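Side-chain contacts in GTPase-activating protein skywalker (Drosophila melanogaster, PDB 5HJQ), which acts as a GTPase-activating protein for Rab35 in synaptic vesicle protein recycling, and binds phosphoinositides through the TBC domain described here: residues D132-Y135 and W136-H140; V196-P199 and I200-L204; L282-Q285 and H286-I290; A335-K338 and F339-I343. One frame throughout, in Å; residues are numbered along the deposited sequence.

Contact 1 (D132-Y135 and W136-H140); sequences DGFY and WEMVH
Tyr135 meets Trp136 edge to face: its CD2 sits over the middle of the indole, 3.8 Å from Trp136 CE2, with the two ring planes at 68°. Their first torsions bring the rings together. Tyr135 carries CG opposite its backbone N (chi1 179°), beside the carbonyl carbon, whereas Trp136 CG lies opposite the carbonyl carbon (chi1 -61°), which swings the indole back beneath the phenol edge. One turn on, Val139 CG2 rests over a face of the tyrosine ring, 3.6 Å from the centroid of Tyr135, a CH-pi contact displaced a little toward CE2 and CZ. The beta-branched valine suits this place, since one methyl can cover the ring while the backbone bond from Val139 N to Tyr135 O (2.8 Å) is kept. Phe134 and Met138 form a second pair of the same spacing. Met138 CG lies over the phenyl face, and the bends beyond it bring CE to Phe134 CZ at 3.8 Å; Met138 SD stands obliquely 4.5 Å from the ring centroid of Phe134, a Met-aromatic contact. Tyr135 OH is bonded to Glu210 of helix 210-221. An alanine in place of Tyr135 is likely to leave the indole face and the Val139 methyl without their shared ring, and Glu210 without this hydroxyl. Gly133 takes the N-cap position; both i, i+4 pairs belong to the aromatic first turn of helix 134-143 in the all-helical TBC domain.

Contact 2 (V196-P199 and I200-L204); sequences VLYP and ITSIL
Val196 and Ile200 slant across each other one helical turn apart, with Val196 CG1 and Ile200 CD1 in contact at 3.7 Å. Ile200 is extended beyond CG1, which lies opposite its carbonyl carbon (chi1 -68°) and therefore leans back along the helix toward the valine. Both are branched and apolar, as suits a flank where Ile200 also packs on Tyr294 of helix 284-297.

Leu197 and Thr201 pair differently, side chain to backbone. Thr201 OG1 stands beside its own backbone N (chi1 -60°) and donates to Leu197 O at 2.8 Å, coming from above the carbonyl plane, 38° out of it. Thr201 N reaches the same oxygen at 3.1 Å from the opposite face, so two donors grip one carbonyl and the hydroxyl is satisfied inside a buried helix. A valine at Thr201 would probably keep the bulk but leave Leu197 O with the amide alone, without the hydroxyl bond that helps hold the rotamer.

CB of Tyr198 leaves the helix away from the following turn, yet Ser202 OG comes obliquely to the ring, 3.7 Å from Tyr198 CE1. Their polar ends are held elsewhere: Tyr198 OH by Asp178, Ser202 OG by Leu165 O. Pro199 fits because a first-turn residue need not offer an amide proton; its carbonyl still accepts from Ile203 N at 3.2 Å. Ring, hydroxyl and branched chains thus leave different sides of helix 197-204, a short buried helix of the TBC fold, whose threonine makes the i to i-4 hydroxyl-to-carbonyl bond common in helices.

Contact 3 (L282-Q285 and H286-I290); sequences LPFQ and HLVRI
Pro283 O is gripped by two amides of the next turn. His286 N lies 2.9 Å from Pro283 O, above the carbonyl plane (50° out of it), while Leu287 N approaches in that plane at 3.2 Å from Pro283 O. Proline suits this N-cap position, as its fixed phi and extended psi bring the carbonyl to the start of helix 284-297 and no amide proton is needed there. Its ring lies obliquely against the imidazole, with Pro283 CD 3.4 Å from His286 ND1. Gln285 runs alongside the histidine, pointing the same way, its amide turned only 22° from the imidazole plane and its CG at the ring edge, 3.4 Å from His286 ND1. Among these carbons ND1 is buried without a polar partner, whereas NE2 is bonded to Val345 O, which helps fix the ring's rotation. Phe284 has CG opposite its backbone N (chi1 -172°), which lays the phenyl beside the next turn; Val288 CG2 covers one face, 4.0 Å from the ring centroid of Phe284. Leu282 CD1 and Ile290 CD1 touch at 3.6 Å as their apolar chains cross nearly at right angles, both against helix 300-317. Arg289 is salt-bridged to Asp292, and its side chain is about 6 Å from that of the phosphoinositide-binding Arg102. The segments form a helix start with proline at the N-cap position, in the TBC core, running toward the lipid pocket.

Contact 4 (A335-K338 and F339-I343); sequences ALIK and FCKKI
Ala335 O accepts from Phe339 N at 3.0 Å, continuing the i to i+4 ladder of helix 332-341 toward its C-terminal end. This is a helix of the all-helical TBC domain, lying against helix 300-317. The backbone bonds continue from Cys340 N to Leu336 O, also 3.0 Å, and from Lys341 N to Ile337 O at 3.2 Å. Beyond these the pattern fades: Lys342 N to Lys338 O is weak at 3.5 Å, and Lys342 leaves helical backbone angles with phi -119°.

Contacts of side chains with carbonyls form the second group. The Phe339 ring stands with its edge toward Leu336 O, and Phe339 CB is 3.3 Å from Ala335 O. CG opposite the backbone N (chi1 173°) sends the ring into the aromatic setting of Phe313 and Trp323, both met edge to face; a large flat residue fits that place. Cys340, small enough to sit buried against its neighbours, has SG beside its own backbone N and 3.1 Å from Leu336 O, while its side chain also touches Trp277 and Ile309.

Contacts between side chains are few, and they lie on the outer side. The lysines are exposed here, and a long flexible chain can lie over a neighbouring apolar side chain at the surface. Lys341 bends at chi2 and chi4, with CG against Ile337 O, and turns back across the isoleucine obliquely. Its last carbon, CE, lies 4.2 Å from Ile337 CG2, and Lys341 NZ comes closer still, 3.5 Å from that methyl.

The four contacts follow one another along the chain: contacts 1, 2 and 3 at the starts of helices 134-143, 197-204 and 284-297, contact 4 at the end of helix 332-341. Contact 1 lies outermost, its centre 26 Å from that of the chain, and on the opposite side of that centre from contact 4, with 40 Å between their centres. Contacts 2 and 3 occupy the interior, their centres 13 Å apart, and meet where Ile203 packs on Leu287. The centres of contacts 3 and 4 are also 13 Å apart, and these two touch more extensively, Leu282, Pro283 and His286 lying against Cys340 and Ile343. Helix 284-297 thus links the middle of the TBC domain to its C-terminal helices, and contact 3 lies nearest the inositol trisphosphate pocket.

Contact 1 (D132-Y135 and W136-H140)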
loop_
_atom_site.group_PDB
_atom_site.type_symbol
_atom_site.label_atom_id
_atom_site.label_comp_id
_atom_site.label_asym_id
_atom_site.label_seq_id
_atom_site.Cartn_x
_atom_site.Cartn_y
_atom_site.Cartn_z
ATOM N N ASP A 132 4.639 14.823 -22.308
ATOM C CA ASP A 132 3.837 15.794 -21.567
ATOM C C ASP A 132 2.348 15.461 -21.625
ATOM O O ASP A 132 1.614 15.703 -20.667
ATOM N N GLY A 133 1.908 14.898 -22.745
ATOM C CA GLY A 133 0.523 14.496 -22.900
ATOM C C GLY A 133 0.400 13.025 -23.248
ATOM O O GLY A 133 -0.630 12.581 -23.760
ATOM N N PHE A 134 1.459 12.275 -22.953
ATOM C CA PHE A 134 1.567 10.860 -23.308
ATOM C C PHE A 134 0.368 10.031 -22.857
ATOM O O PHE A 134 -0.083 9.142 -23.581
ATOM C CB PHE A 134 2.850 10.273 -22.715
ATOM C CG PHE A 134 3.160 8.886 -23.193
ATOM C CD1 PHE A 134 3.565 8.665 -24.498
ATOM C CD2 PHE A 134 3.059 7.803 -22.334
ATOM C CE1 PHE A 134 3.854 7.388 -24.942
ATOM C CE2 PHE A 134 3.349 6.524 -22.771
ATOM C CZ PHE A 134 3.747 6.316 -24.077
ATOM N N TYR A 135 -0.148 10.332 -21.668
ATOM C CA TYR A 135 -1.292 9.609 -21.124
ATOM C C TYR A 135 -2.493 9.622 -22.062
ATOM O O TYR A 135 -3.049 8.577 -22.390
ATOM C CB TYR A 135 -1.705 10.192 -19.771
ATOM C CG TYR A 135 -2.904 9.497 -19.168
ATOM C CD1 TYR A 135 -2.857 8.145 -18.854
ATOM C CD2 TYR A 135 -4.087 10.186 -18.924
ATOM C CE1 TYR A 135 -3.950 7.496 -18.307
ATOM C CE2 TYR A 135 -5.188 9.544 -18.373
ATOM C CZ TYR A 135 -5.110 8.195 -18.067
ATOM O OH TYR A 135 -6.192 7.540 -17.524
ATOM N N TRP A 136 -2.883 10.814 -22.497
ATOM C CA TRP A 136 -4.085 10.974 -23.305
ATOM C C TRP A 136 -3.941 10.352 -24.687
ATOM O O TRP A 136 -4.929 9.938 -25.294
ATOM C CB TRP A 136 -4.444 12.454 -23.406
ATOM C CG TRP A 136 -4.723 13.019 -22.058
ATOM C CD1 TRP A 136 -3.957 13.906 -21.360
ATOM C CD2 TRP A 136 -5.831 12.692 -21.213
ATOM N NE1 TRP A 136 -4.532 14.168 -20.140
ATOM C CE2 TRP A 136 -5.683 13.434 -20.026
ATOM C CE3 TRP A 136 -6.939 11.850 -21.351
ATOM C CZ2 TRP A 136 -6.604 13.360 -18.984
ATOM C CZ3 TRP A 136 -7.851 11.779 -20.317
ATOM C CH2 TRP A 136 -7.680 12.532 -19.148
ATOM N N GLU A 137 -2.709 10.272 -25.178
ATOM C CA GLU A 137 -2.437 9.510 -26.387
ATOM C C GLU A 137 -2.825 8.051 -26.168
ATOM O O GLU A 137 -3.528 7.453 -26.982
ATOM C CB GLU A 137 -0.966 9.613 -26.778
ATOM C CG GLU A 137 -0.633 8.902 -28.076
ATOM C CD GLU A 137 -1.423 9.448 -29.251
ATOM O OE1 GLU A 137 -1.516 10.690 -29.384
ATOM O OE2 GLU A 137 -1.963 8.634 -30.033
ATOM N N MET A 138 -2.360 7.492 -25.053
ATOM C CA MET A 138 -2.698 6.125 -24.669
ATOM C C MET A 138 -4.204 5.958 -24.494
ATOM O O MET A 138 -4.787 4.983 -24.968
ATOM C CB MET A 138 -1.980 5.739 -23.375
ATOM C CG MET A 138 -0.461 5.803 -23.438
ATOM S SD MET A 138 0.257 4.513 -24.473
ATOM C CE MET A 138 0.547 5.426 -25.986
ATOM N N VAL A 139 -4.820 6.916 -23.807
ATOM C CA VAL A 139 -6.267 6.925 -23.605
ATOM C C VAL A 139 -7.004 6.833 -24.931
ATOM O O VAL A 139 -7.985 6.098 -25.063
ATOM C CB VAL A 139 -6.723 8.198 -22.861
ATOM C CG1 VAL A 139 -8.246 8.283 -22.813
ATOM C CG2 VAL A 139 -6.138 8.228 -21.459
ATOM N N HIS A 140 -6.517 7.578 -25.917
ATOM C CA HIS A 140 -7.138 7.601 -27.231
ATOM C C HIS A 140 -6.991 6.254 -27.928
ATOM O O HIS A 140 -7.972 5.680 -28.393
ATOM C CB HIS A 140 -6.530 8.709 -28.092
ATOM C CG HIS A 140 -7.532 9.441 -28.928
ATOM N ND1 HIS A 140 -8.345 10.432 -28.419
ATOM C CD2 HIS A 140 -7.858 9.325 -30.239
ATOM C CE1 HIS A 140 -9.124 10.896 -29.378
ATOM N NE2 HIS A 140 -8.848 10.244 -30.493
#

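Contact 2 (V196-P199 and I200-L204)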
loop_
_atom_site.group_PDB
_atom_site.type_symbol
_atom_site.label_atom_id
_atom_site.label_comp_id
_atom_site.label_asym_id
_atom_site.label_seq_id
_atom_site.Cartn_x
_atom_site.Cartn_y
_atom_site.Cartn_z
ATOM N N VAL A 196 -2.402 -5.177 -6.178
ATOM C CA VAL A 196 -2.104 -3.965 -5.423
ATOM C C VAL A 196 -2.322 -2.696 -6.246
ATOM O O VAL A 196 -2.595 -1.624 -5.703
ATOM C CB VAL A 196 -0.644 -3.988 -4.921
ATOM C CG1 VAL A 196 -0.405 -2.887 -3.917
ATOM C CG2 VAL A 196 -0.305 -5.357 -4.315
ATOM N N LEU A 197 -2.202 -2.828 -7.562
ATOM C CA LEU A 197 -2.132 -1.676 -8.451
ATOM C C LEU A 197 -3.394 -0.812 -8.408
ATOM O O LEU A 197 -3.304 0.414 -8.338
ATOM C CB LEU A 197 -1.857 -2.148 -9.880
ATOM C CG LEU A 197 -1.289 -1.118 -10.857
ATOM C CD1 LEU A 197 -0.296 -1.790 -11.805
ATOM C CD2 LEU A 197 -2.402 -0.424 -11.633
ATOM N N TYR A 198 -4.562 -1.446 -8.437
ATOM C CA TYR A 198 -5.828 -0.716 -8.423
ATOM C C TYR A 198 -6.080 0.042 -7.105
ATOM O O TYR A 198 -6.421 1.225 -7.151
ATOM C CB TYR A 198 -6.995 -1.664 -8.722
ATOM C CG TYR A 198 -8.288 -0.966 -9.087
ATOM C CD1 TYR A 198 -9.085 -0.375 -8.113
ATOM C CD2 TYR A 198 -8.720 -0.905 -10.404
ATOM C CE1 TYR A 198 -10.268 0.259 -8.442
ATOM C CE2 TYR A 198 -9.899 -0.271 -10.742
ATOM C CZ TYR A 198 -10.668 0.306 -9.756
ATOM O OH TYR A 198 -11.842 0.933 -10.088
ATOM N N PRO A 199 -5.931 -0.623 -5.935
ATOM C CA PRO A 199 -6.154 0.123 -4.686
ATOM C C PRO A 199 -5.274 1.366 -4.543
ATOM O O PRO A 199 -5.728 2.376 -4.006
ATOM C CB PRO A 199 -5.807 -0.906 -3.605
ATOM C CG PRO A 199 -6.127 -2.207 -4.229
ATOM C CD PRO A 199 -5.719 -2.059 -5.664
ATOM N N ILE A 200 -4.040 1.291 -5.031
ATOM C CA ILE A 200 -3.123 2.423 -4.972
ATOM C C ILE A 200 -3.590 3.545 -5.904
ATOM O O ILE A 200 -3.572 4.723 -5.535
ATOM C CB ILE A 200 -1.688 2.001 -5.340
ATOM C CG1 ILE A 200 -1.104 1.081 -4.262
ATOM C CG2 ILE A 200 -0.795 3.219 -5.514
ATOM C CD1 ILE A 200 0.332 0.674 -4.530
ATOM N N THR A 201 -4.012 3.164 -7.105
ATOM C CA THR A 201 -4.544 4.105 -8.085
ATOM C C THR A 201 -5.684 4.916 -7.486
ATOM O O THR A 201 -5.761 6.129 -7.676
ATOM C CB THR A 201 -5.047 3.379 -9.346
ATOM O OG1 THR A 201 -3.963 2.665 -9.950
ATOM C CG2 THR A 201 -5.622 4.371 -10.351
ATOM N N SER A 202 -6.558 4.238 -6.751
ATOM C CA SER A 202 -7.667 4.893 -6.071
ATOM C C SER A 202 -7.181 5.895 -5.026
ATOM O O SER A 202 -7.759 6.967 -4.875
ATOM C CB SER A 202 -8.577 3.855 -5.410
ATOM O OG SER A 202 -9.291 3.108 -6.380
ATOM N N ILE A 203 -6.126 5.536 -4.304
ATOM C CA ILE A 203 -5.576 6.397 -3.260
ATOM C C ILE A 203 -4.981 7.672 -3.849
ATOM O O ILE A 203 -5.228 8.774 -3.354
ATOM C CB ILE A 203 -4.497 5.662 -2.440
ATOM C CG1 ILE A 203 -5.108 4.476 -1.691
ATOM C CG2 ILE A 203 -3.835 6.608 -1.457
ATOM C CD1 ILE A 203 -4.122 3.736 -0.812
ATOM N N LEU A 204 -4.194 7.510 -4.907
ATOM C CA LEU A 204 -3.608 8.636 -5.618
ATOM C C LEU A 204 -4.684 9.617 -6.068
ATOM O O LEU A 204 -4.528 10.829 -5.936
ATOM C CB LEU A 204 -2.814 8.140 -6.824
ATOM C CG LEU A 204 -1.580 7.293 -6.519
ATOM C CD1 LEU A 204 -1.083 6.637 -7.788
ATOM C CD2 LEU A 204 -0.500 8.165 -5.908
#

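Contact 3 (L282-Q285 and H286-I290)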
loop_
_atom_site.group_PDB
_atom_site.type_symbol
_atom_site.label_atom_id
_atom_site.label_comp_id
_atom_site.label_asym_id
_atom_site.label_seq_id
_atom_site.Cartn_x
_atom_site.Cartn_y
_atom_site.Cartn_z
ATOM N N LEU A 282 -6.934 -1.319 7.515
ATOM C CA LEU A 282 -6.638 -0.053 8.177
ATOM C C LEU A 282 -7.532 1.059 7.656
ATOM O O LEU A 282 -7.835 1.103 6.467
ATOM C CB LEU A 282 -5.170 0.332 7.981
ATOM C CG LEU A 282 -4.122 -0.601 8.584
ATOM C CD1 LEU A 282 -2.734 -0.008 8.442
ATOM C CD2 LEU A 282 -4.445 -0.878 10.042
ATOM N N PRO A 283 -7.968 1.956 8.551
ATOM C CA PRO A 283 -8.793 3.089 8.131
ATOM C C PRO A 283 -8.036 3.986 7.153
ATOM O O PRO A 283 -6.803 4.005 7.182
ATOM C CB PRO A 283 -9.091 3.814 9.448
ATOM C CG PRO A 283 -8.841 2.805 10.523
ATOM C CD PRO A 283 -7.731 1.955 10.004
ATOM N N PHE A 284 -8.766 4.700 6.300
ATOM C CA PHE A 284 -8.177 5.526 5.246
ATOM C C PHE A 284 -7.133 6.507 5.780
ATOM O O PHE A 284 -6.059 6.666 5.204
ATOM C CB PHE A 284 -9.289 6.276 4.505
ATOM C CG PHE A 284 -8.823 7.008 3.283
ATOM C CD1 PHE A 284 -8.515 6.321 2.122
ATOM C CD2 PHE A 284 -8.690 8.384 3.299
ATOM C CE1 PHE A 284 -8.085 6.995 0.996
ATOM C CE2 PHE A 284 -8.257 9.065 2.180
ATOM C CZ PHE A 284 -7.953 8.368 1.026
ATOM N N GLN A 285 -7.474 7.148 6.887
ATOM C CA GLN A 285 -6.581 7.998 7.661
ATOM C C GLN A 285 -5.189 7.399 7.884
ATOM O O GLN A 285 -4.185 8.097 7.772
ATOM C CB GLN A 285 -7.262 8.267 8.997
ATOM C CG GLN A 285 -8.085 7.058 9.388
ATOM C CD GLN A 285 -8.992 7.275 10.561
ATOM O OE1 GLN A 285 -8.539 7.409 11.697
ATOM N NE2 GLN A 285 -10.295 7.263 10.302
ATOM N N HIS A 286 -5.135 6.112 8.227
ATOM C CA HIS A 286 -3.859 5.439 8.482
ATOM C C HIS A 286 -3.122 5.156 7.181
ATOM O O HIS A 286 -1.909 5.342 7.092
ATOM C CB HIS A 286 -4.063 4.126 9.248
ATOM C CG HIS A 286 -4.665 4.299 10.607
ATOM N ND1 HIS A 286 -5.942 4.781 10.794
ATOM C CD2 HIS A 286 -4.175 4.040 11.841
ATOM C CE1 HIS A 286 -6.211 4.819 12.086
ATOM N NE2 HIS A 286 -5.155 4.373 12.745
ATOM N N LEU A 287 -3.871 4.704 6.179
ATOM C CA LEU A 287 -3.331 4.430 4.849
ATOM C C LEU A 287 -2.593 5.621 4.254
ATOM O O LEU A 287 -1.526 5.467 3.658
ATOM C CB LEU A 287 -4.450 4.022 3.890
ATOM C CG LEU A 287 -4.910 2.571 3.835
ATOM C CD1 LEU A 287 -6.011 2.425 2.801
ATOM C CD2 LEU A 287 -3.735 1.674 3.506
ATOM N N VAL A 288 -3.180 6.805 4.405
ATOM C CA VAL A 288 -2.628 8.022 3.822
ATOM C C VAL A 288 -1.231 8.326 4.358
ATOM O O VAL A 288 -0.298 8.548 3.584
ATOM C CB VAL A 288 -3.550 9.227 4.081
ATOM C CG1 VAL A 288 -2.873 10.513 3.657
ATOM C CG2 VAL A 288 -4.869 9.045 3.346
ATOM N N ARG A 289 -1.089 8.327 5.678
ATOM C CA ARG A 289 0.213 8.536 6.300
ATOM C C ARG A 289 1.206 7.461 5.860
ATOM O O ARG A 289 2.386 7.747 5.649
ATOM C CB ARG A 289 0.087 8.544 7.823
ATOM C CG ARG A 289 -0.666 9.737 8.378
ATOM C CD ARG A 289 0.125 11.023 8.198
ATOM N NE ARG A 289 1.375 11.024 8.952
ATOM C CZ ARG A 289 2.580 10.943 8.396
ATOM N NH1 ARG A 289 2.701 10.859 7.080
ATOM N NH2 ARG A 289 3.667 10.953 9.155
ATOM N N ILE A 290 0.724 6.229 5.715
ATOM C CA ILE A 290 1.558 5.132 5.236
ATOM C C ILE A 290 2.018 5.387 3.802
ATOM O O ILE A 290 3.185 5.183 3.468
ATOM C CB ILE A 290 0.816 3.779 5.304
ATOM C CG1 ILE A 290 0.574 3.373 6.758
ATOM C CG2 ILE A 290 1.607 2.691 4.596
ATOM C CD1 ILE A 290 -0.179 2.070 6.907
#

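Contact 4 (A335-K338 and F339-I343)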
loop_
_atom_site.group_PDB
_atom_site.type_symbol
_atom_site.label_atom_id
_atom_site.label_comp_id
_atom_site.label_asym_id
_atom_site.label_seq_id
_atom_site.Cartn_x
_atom_site.Cartn_y
_atom_site.Cartn_z
ATOM N N ALA A 335 -10.028 -12.200 10.905
ATOM C CA ALA A 335 -10.000 -11.641 12.254
ATOM C C ALA A 335 -9.020 -10.479 12.259
ATOM O O ALA A 335 -9.253 -9.455 12.894
ATOM C CB ALA A 335 -9.615 -12.684 13.288
ATOM N N LEU A 336 -7.945 -10.632 11.496
ATOM C CA LEU A 336 -6.946 -9.580 11.349
ATOM C C LEU A 336 -7.514 -8.386 10.586
ATOM O O LEU A 336 -7.275 -7.234 10.951
ATOM C CB LEU A 336 -5.698 -10.119 10.645
ATOM C CG LEU A 336 -4.787 -10.981 11.522
ATOM C CD1 LEU A 336 -3.998 -11.981 10.688
ATOM C CD2 LEU A 336 -3.850 -10.096 12.324
ATOM N N ILE A 337 -8.274 -8.669 9.532
ATOM C CA ILE A 337 -8.931 -7.629 8.751
ATOM C C ILE A 337 -9.903 -6.827 9.607
ATOM O O ILE A 337 -9.896 -5.594 9.583
ATOM C CB ILE A 337 -9.691 -8.223 7.547
ATOM C CG1 ILE A 337 -8.719 -8.889 6.572
ATOM C CG2 ILE A 337 -10.503 -7.147 6.840
ATOM C CD1 ILE A 337 -7.754 -7.929 5.916
ATOM N N LYS A 338 -10.737 -7.533 10.368
ATOM C CA LYS A 338 -11.706 -6.879 11.240
ATOM C C LYS A 338 -11.011 -6.032 12.305
ATOM O O LYS A 338 -11.464 -4.932 12.629
ATOM C CB LYS A 338 -12.619 -7.914 11.905
ATOM C CG LYS A 338 -13.534 -8.664 10.954
ATOM C CD LYS A 338 -14.532 -9.521 11.725
ATOM C CE LYS A 338 -13.833 -10.457 12.707
ATOM N NZ LYS A 338 -14.540 -11.763 12.832
ATOM N N PHE A 339 -9.910 -6.552 12.838
ATOM C CA PHE A 339 -9.131 -5.850 13.853
ATOM C C PHE A 339 -8.553 -4.544 13.315
ATOM O O PHE A 339 -8.501 -3.539 14.023
ATOM C CB PHE A 339 -8.005 -6.750 14.376
ATOM C CG PHE A 339 -7.048 -6.051 15.301
ATOM C CD1 PHE A 339 -7.422 -5.735 16.594
ATOM C CD2 PHE A 339 -5.768 -5.723 14.880
ATOM C CE1 PHE A 339 -6.545 -5.092 17.445
ATOM C CE2 PHE A 339 -4.886 -5.082 15.730
ATOM C CZ PHE A 339 -5.276 -4.767 17.015
ATOM N N CYS A 340 -8.118 -4.569 12.059
ATOM C CA CYS A 340 -7.517 -3.400 11.427
ATOM C C CYS A 340 -8.536 -2.283 11.213
ATOM O O CYS A 340 -8.214 -1.106 11.365
ATOM C CB CYS A 340 -6.877 -3.783 10.091
ATOM S SG CYS A 340 -5.406 -4.829 10.232
ATOM N N LYS A 341 -9.764 -2.657 10.864
ATOM C CA LYS A 341 -10.833 -1.685 10.666
ATOM C C LYS A 341 -11.116 -0.910 11.945
ATOM O O LYS A 341 -11.595 0.222 11.902
ATOM C CB LYS A 341 -12.111 -2.372 10.182
ATOM C CG LYS A 341 -11.946 -3.226 8.934
ATOM C CD LYS A 341 -12.931 -2.803 7.858
ATOM C CE LYS A 341 -12.850 -3.706 6.636
ATOM N NZ LYS A 341 -13.325 -5.083 6.938
ATOM N N LYS A 342 -10.817 -1.529 13.083
ATOM C CA LYS A 342 -11.029 -0.904 14.381
ATOM C C LYS A 342 -9.712 -0.761 15.137
ATOM O O LYS A 342 -9.692 -0.812 16.367
ATOM C CB LYS A 342 -12.020 -1.723 15.209
ATOM C CG LYS A 342 -13.201 -2.261 14.415
ATOM C CD LYS A 342 -14.504 -1.581 14.809
ATOM C CE LYS A 342 -15.358 -2.496 15.678
ATOM N NZ LYS A 342 -16.700 -1.911 15.952
ATOM N N ILE A 343 -8.620 -0.578 14.394
ATOM C CA ILE A 343 -7.275 -0.528 14.970
ATOM C C ILE A 343 -7.195 0.505 16.098
ATOM O O ILE A 343 -7.594 1.658 15.933
ATOM C CB ILE A 343 -6.205 -0.238 13.875
ATOM C CG1 ILE A 343 -4.788 -0.389 14.433
ATOM C CG2 ILE A 343 -6.408 1.125 13.229
ATOM C CD1 ILE A 343 -4.274 -1.808 14.396
#